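Local coordinates for Afp3 (Serratia entomophila, PDB 6RBN), which is a sheath protein of the anti-feeding prophage, a contractile injection system, and forms part of the helical sheath around its tube, at residues L397-V410 with K425-P437. Sequence-based numbering, arbitrary orientation.
Sequences LAGNKAEEAYFVRV and KMIIQVGMAAVRP
R409 and Q429 face each other as a hydrogen-bonded pair of antiparallel strands 406-409 and 425-432: R409 N gives a hydrogen bond to Q429 O (3.0 Å), and Q429 N returns one to R409 O (3.1 Å). Two residues along, G431 N donates to F407 O at 3.2 Å, while the reverse bond from F407 N is weak. Beyond the strand, A398 N lies implausibly close to A433 O, so a bond there is doubtful.

The side chains of F407, R409 and Q429 share one face of the ladder, with G431 paired opposite F407. The phenyl ring of F407 is laid across the neighbouring strand, its CG set between backbone N and carbonyl carbon (chi1 65°), which brings CE1 to 3.6 Å from G431 CA. Having no side chain, G431 lets the ring settle over its backbone, with G431 N beneath the ring centre. On the extended R409 chain, one guanidinium face takes F407 CE2 near its rim. The polar ends of R409 and Q429 both find their strongest partner in S19 of a neighbouring Afp2 chain.

The other face is largely apolar. V408 and I428 lie side by side, V408 CG1 to I428 CG2 4.0 Å, and from the loop ahead of the strand L397 CD2 meets M432 SD at 3.8 Å. Flexible M432 also reaches F353 and A356 of helix 347-364, Y406 packs on Y389 and D385 of helix 374-392, and V430 on F348 of a neighbouring Afp2 chain.

Strand 425-432, antiparallel to 406-409, also pairs in parallel with a strand of a neighbouring Afp2 chain, an intersubunit sheet characteristic of the C-terminal domain of contractile tail sheath proteins.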
loop_
_atom_site.group_PDB
_atom_site.type_symbol
_atom_site.label_atom_id
_atom_site.label_comp_id
_atom_site.label_asym_id
_atom_site.label_seq_id
_atom_site.Cartn_x
_atom_site.Cartn_y
_atom_site.Cartn_z
ATOM N N LEU D 397 -28.116 4.753 42.619
ATOM C CA LEU D 397 -27.247 5.480 43.527
ATOM C C LEU D 397 -27.324 6.973 43.259
ATOM O O LEU D 397 -27.494 7.415 42.121
ATOM C CB LEU D 397 -25.808 4.989 43.390
ATOM C CG LEU D 397 -25.629 3.517 43.757
ATOM C CD1 LEU D 397 -24.209 3.070 43.497
ATOM C CD2 LEU D 397 -26.013 3.278 45.198
ATOM N N ALA D 398 -27.193 7.755 44.330
ATOM C CA ALA D 398 -27.333 9.207 44.261
ATOM C C ALA D 398 -25.961 9.818 44.011
ATOM O O ALA D 398 -25.250 10.221 44.928
ATOM C CB ALA D 398 -27.960 9.750 45.535
ATOM N N GLY D 399 -25.596 9.889 42.737
ATOM C CA GLY D 399 -24.348 10.505 42.349
ATOM C C GLY D 399 -24.486 11.212 41.017
ATOM O O GLY D 399 -25.495 11.089 40.324
ATOM N N ASN D 400 -23.439 11.952 40.675
ATOM C CA ASN D 400 -23.378 12.668 39.416
ATOM C C ASN D 400 -22.074 12.426 38.674
ATOM O O ASN D 400 -21.923 12.921 37.553
ATOM C CB ASN D 400 -23.553 14.175 39.659
ATOM C CG ASN D 400 -24.205 14.893 38.496
ATOM O OD1 ASN D 400 -24.663 16.025 38.641
ATOM N ND2 ASN D 400 -24.270 14.238 37.344
ATOM N N LYS D 401 -21.137 11.677 39.254
ATOM C CA LYS D 401 -19.804 11.528 38.704
ATOM C C LYS D 401 -19.339 10.076 38.681
ATOM O O LYS D 401 -18.422 9.762 37.914
ATOM C CB LYS D 401 -18.814 12.385 39.518
ATOM C CG LYS D 401 -17.433 12.619 38.917
ATOM C CD LYS D 401 -17.531 13.487 37.676
ATOM C CE LYS D 401 -16.169 13.713 37.044
ATOM N NZ LYS D 401 -15.267 14.525 37.906
ATOM N N ALA D 402 -19.974 9.193 39.475
ATOM C CA ALA D 402 -19.685 7.784 39.786
ATOM C C ALA D 402 -18.484 7.623 40.711
ATOM O O ALA D 402 -18.178 6.508 41.141
ATOM C CB ALA D 402 -19.495 6.907 38.541
ATOM N N GLU D 403 -17.798 8.716 41.030
ATOM C CA GLU D 403 -16.918 8.756 42.187
ATOM C C GLU D 403 -17.594 9.384 43.390
ATOM O O GLU D 403 -17.047 9.320 44.497
ATOM C CB GLU D 403 -15.626 9.508 41.862
ATOM C CG GLU D 403 -14.652 8.709 41.007
ATOM C CD GLU D 403 -14.939 8.799 39.527
ATOM O OE1 GLU D 403 -15.822 9.586 39.138
ATOM O OE2 GLU D 403 -14.289 8.070 38.750
ATOM N N GLU D 404 -18.759 9.988 43.193
ATOM C CA GLU D 404 -19.596 10.456 44.283
ATOM C C GLU D 404 -20.662 9.446 44.667
ATOM O O GLU D 404 -21.345 9.638 45.680
ATOM C CB GLU D 404 -20.263 11.776 43.900
ATOM C CG GLU D 404 -19.293 12.924 43.746
ATOM C CD GLU D 404 -19.973 14.203 43.313
ATOM O OE1 GLU D 404 -21.176 14.156 42.984
ATOM O OE2 GLU D 404 -19.305 15.258 43.309
ATOM N N ALA D 405 -20.828 8.386 43.877
ATOM C CA ALA D 405 -21.848 7.391 44.176
ATOM C C ALA D 405 -21.308 6.276 45.059
ATOM O O ALA D 405 -21.979 5.854 46.007
ATOM C CB ALA D 405 -22.407 6.815 42.881
ATOM N N TYR D 406 -20.107 5.782 44.771
ATOM C CA TYR D 406 -19.614 4.591 45.448
ATOM C C TYR D 406 -18.093 4.603 45.483
ATOM O O TYR D 406 -17.443 5.456 44.874
ATOM C CB TYR D 406 -20.142 3.318 44.772
ATOM C CG TYR D 406 -19.694 3.127 43.338
ATOM C CD1 TYR D 406 -20.409 3.686 42.288
ATOM C CD2 TYR D 406 -18.575 2.361 43.033
ATOM C CE1 TYR D 406 -20.007 3.514 40.984
ATOM C CE2 TYR D 406 -18.168 2.186 41.735
ATOM C CZ TYR D 406 -18.887 2.762 40.713
ATOM O OH TYR D 406 -18.481 2.581 39.415
ATOM N N PHE D 407 -17.537 3.635 46.212
ATOM C CA PHE D 407 -16.110 3.349 46.217
ATOM C C PHE D 407 -15.906 1.913 46.672
ATOM O O PHE D 407 -16.683 1.390 47.473
ATOM C CB PHE D 407 -15.317 4.312 47.119
ATOM C CG PHE D 407 -15.636 4.203 48.588
ATOM C CD1 PHE D 407 -16.683 4.920 49.131
ATOM C CD2 PHE D 407 -14.855 3.429 49.434
ATOM C CE1 PHE D 407 -16.972 4.836 50.476
ATOM C CE2 PHE D 407 -15.145 3.336 50.775
ATOM C CZ PHE D 407 -16.200 4.042 51.296
ATOM N N VAL D 408 -14.861 1.274 46.152
ATOM C CA VAL D 408 -14.435 -0.049 46.595
ATOM C C VAL D 408 -12.955 0.036 46.942
ATOM O O VAL D 408 -12.160 0.547 46.147
ATOM C CB VAL D 408 -14.669 -1.132 45.519
ATOM C CG1 VAL D 408 -14.293 -2.499 46.057
ATOM C CG2 VAL D 408 -16.100 -1.132 45.030
ATOM N N ARG D 409 -12.586 -0.451 48.126
ATOM C CA ARG D 409 -11.211 -0.381 48.602
ATOM C C ARG D 409 -10.759 -1.741 49.110
ATOM O O ARG D 409 -11.454 -2.377 49.903
ATOM C CB ARG D 409 -11.066 0.651 49.719
ATOM C CG ARG D 409 -11.300 2.072 49.273
ATOM C CD ARG D 409 -11.259 3.024 50.441
ATOM N NE ARG D 409 -11.601 4.378 50.023
ATOM C CZ ARG D 409 -11.760 5.398 50.857
ATOM N NH1 ARG D 409 -11.613 5.220 52.161
ATOM N NH2 ARG D 409 -12.074 6.597 50.388
ATOM N N VAL D 410 -9.586 -2.171 48.653
ATOM C CA VAL D 410 -8.958 -3.397 49.131
ATOM C C VAL D 410 -7.454 -3.251 48.927
ATOM O O VAL D 410 -7.001 -2.574 47.999
ATOM C CB VAL D 410 -9.552 -4.643 48.423
ATOM C CG1 VAL D 410 -9.225 -4.665 46.939
ATOM C CG2 VAL D 410 -9.126 -5.939 49.107
ATOM N N LYS D 425 -8.214 -14.406 55.456
ATOM C CA LYS D 425 -9.378 -13.584 55.171
ATOM C C LYS D 425 -8.964 -12.342 54.396
ATOM O O LYS D 425 -7.830 -11.872 54.504
ATOM C CB LYS D 425 -10.109 -13.193 56.463
ATOM C CG LYS D 425 -9.316 -12.303 57.387
ATOM C CD LYS D 425 -10.084 -11.983 58.649
ATOM C CE LYS D 425 -10.112 -13.172 59.581
ATOM N NZ LYS D 425 -10.730 -12.820 60.883
ATOM N N MET D 426 -9.891 -11.829 53.590
ATOM C CA MET D 426 -9.727 -10.544 52.934
ATOM C C MET D 426 -10.842 -9.609 53.379
ATOM O O MET D 426 -11.980 -10.037 53.589
ATOM C CB MET D 426 -9.695 -10.675 51.403
ATOM C CG MET D 426 -10.947 -11.202 50.749
ATOM S SD MET D 426 -10.774 -11.327 48.961
ATOM C CE MET D 426 -9.719 -12.760 48.824
ATOM N N ILE D 427 -10.502 -8.334 53.554
ATOM C CA ILE D 427 -11.416 -7.336 54.097
ATOM C C ILE D 427 -11.587 -6.227 53.072
ATOM O O ILE D 427 -10.601 -5.643 52.612
ATOM C CB ILE D 427 -10.912 -6.779 55.440
ATOM C CG1 ILE D 427 -10.884 -7.885 56.488
ATOM C CG2 ILE D 427 -11.791 -5.641 55.913
ATOM C CD1 ILE D 427 -10.250 -7.479 57.774
ATOM N N ILE D 428 -12.838 -5.949 52.714
ATOM C CA ILE D 428 -13.194 -5.040 51.634
ATOM C C ILE D 428 -14.090 -3.959 52.214
ATOM O O ILE D 428 -15.022 -4.264 52.965
ATOM C CB ILE D 428 -13.930 -5.788 50.513
ATOM C CG1 ILE D 428 -13.125 -7.002 50.077
ATOM C CG2 ILE D 428 -14.146 -4.889 49.316
ATOM C CD1 ILE D 428 -13.970 -8.039 49.461
ATOM N N GLN D 429 -13.822 -2.707 51.868
ATOM C CA GLN D 429 -14.658 -1.590 52.290
ATOM C C GLN D 429 -15.435 -1.068 51.096
ATOM O O GLN D 429 -14.847 -0.532 50.152
ATOM C CB GLN D 429 -13.821 -0.479 52.916
ATOM C CG GLN D 429 -13.235 -0.857 54.250
ATOM C CD GLN D 429 -12.399 0.247 54.836
ATOM O OE1 GLN D 429 -12.220 1.293 54.219
ATOM N NE2 GLN D 429 -11.867 0.018 56.027
ATOM N N VAL D 430 -16.755 -1.222 51.142
ATOM C CA VAL D 430 -17.655 -0.785 50.086
ATOM C C VAL D 430 -18.576 0.278 50.662
ATOM O O VAL D 430 -19.133 0.101 51.749
ATOM C CB VAL D 430 -18.465 -1.973 49.523
ATOM C CG1 VAL D 430 -19.418 -1.519 48.442
ATOM C CG2 VAL D 430 -17.542 -3.050 49.002
ATOM N N GLY D 431 -18.724 1.383 49.947
ATOM C CA GLY D 431 -19.648 2.426 50.350
ATOM C C GLY D 431 -20.543 2.809 49.194
ATOM O O GLY D 431 -20.181 2.660 48.030
ATOM N N MET D 432 -21.740 3.286 49.531
ATOM C CA MET D 432 -22.713 3.724 48.542
ATOM C C MET D 432 -23.405 4.987 49.023
ATOM O O MET D 432 -23.264 5.397 50.176
ATOM C CB MET D 432 -23.761 2.645 48.247
ATOM C CG MET D 432 -23.267 1.502 47.393
ATOM S SD MET D 432 -24.558 0.299 47.059
ATOM C CE MET D 432 -24.555 -0.606 48.592
ATOM N N ALA D 433 -24.167 5.601 48.121
ATOM C CA ALA D 433 -24.910 6.821 48.418
ATOM C C ALA D 433 -26.275 6.722 47.755
ATOM O O ALA D 433 -26.371 6.777 46.526
ATOM C CB ALA D 433 -24.159 8.058 47.936
ATOM N N ALA D 434 -27.323 6.589 48.558
ATOM C CA ALA D 434 -28.680 6.445 48.061
ATOM C C ALA D 434 -29.419 7.776 48.107
ATOM O O ALA D 434 -29.011 8.720 48.788
ATOM C CB ALA D 434 -29.443 5.397 48.874
ATOM N N VAL D 435 -30.520 7.841 47.365
ATOM C CA VAL D 435 -31.360 9.028 47.285
ATOM C C VAL D 435 -32.619 8.781 48.111
ATOM O O VAL D 435 -33.115 7.651 48.189
ATOM C CB VAL D 435 -31.669 9.388 45.812
ATOM C CG1 VAL D 435 -32.471 8.300 45.103
ATOM C CG2 VAL D 435 -32.341 10.752 45.685
ATOM N N ARG D 436 -33.106 9.845 48.792
ATOM C CA ARG D 436 -34.253 9.763 49.679
ATOM C C ARG D 436 -35.504 10.297 48.991
ATOM O O ARG D 436 -35.427 11.241 48.200
ATOM C CB ARG D 436 -34.002 10.555 50.967
ATOM C CG ARG D 436 -33.126 9.847 51.987
ATOM C CD ARG D 436 -31.659 10.169 51.798
ATOM N NE ARG D 436 -30.851 9.669 52.902
ATOM C CZ ARG D 436 -30.218 8.504 52.889
ATOM N NH1 ARG D 436 -30.293 7.724 51.823
ATOM N NH2 ARG D 436 -29.503 8.121 53.936
ATOM N N PRO D 437 -36.672 9.718 49.261
ATOM C CA PRO D 437 -37.888 10.150 48.569
ATOM C C PRO D 437 -38.436 11.463 49.107
ATOM O O PRO D 437 -38.153 11.881 50.228
ATOM C CB PRO D 437 -38.868 9.005 48.837
ATOM C CG PRO D 437 -38.411 8.425 50.107
ATOM C CD PRO D 437 -36.920 8.535 50.101
#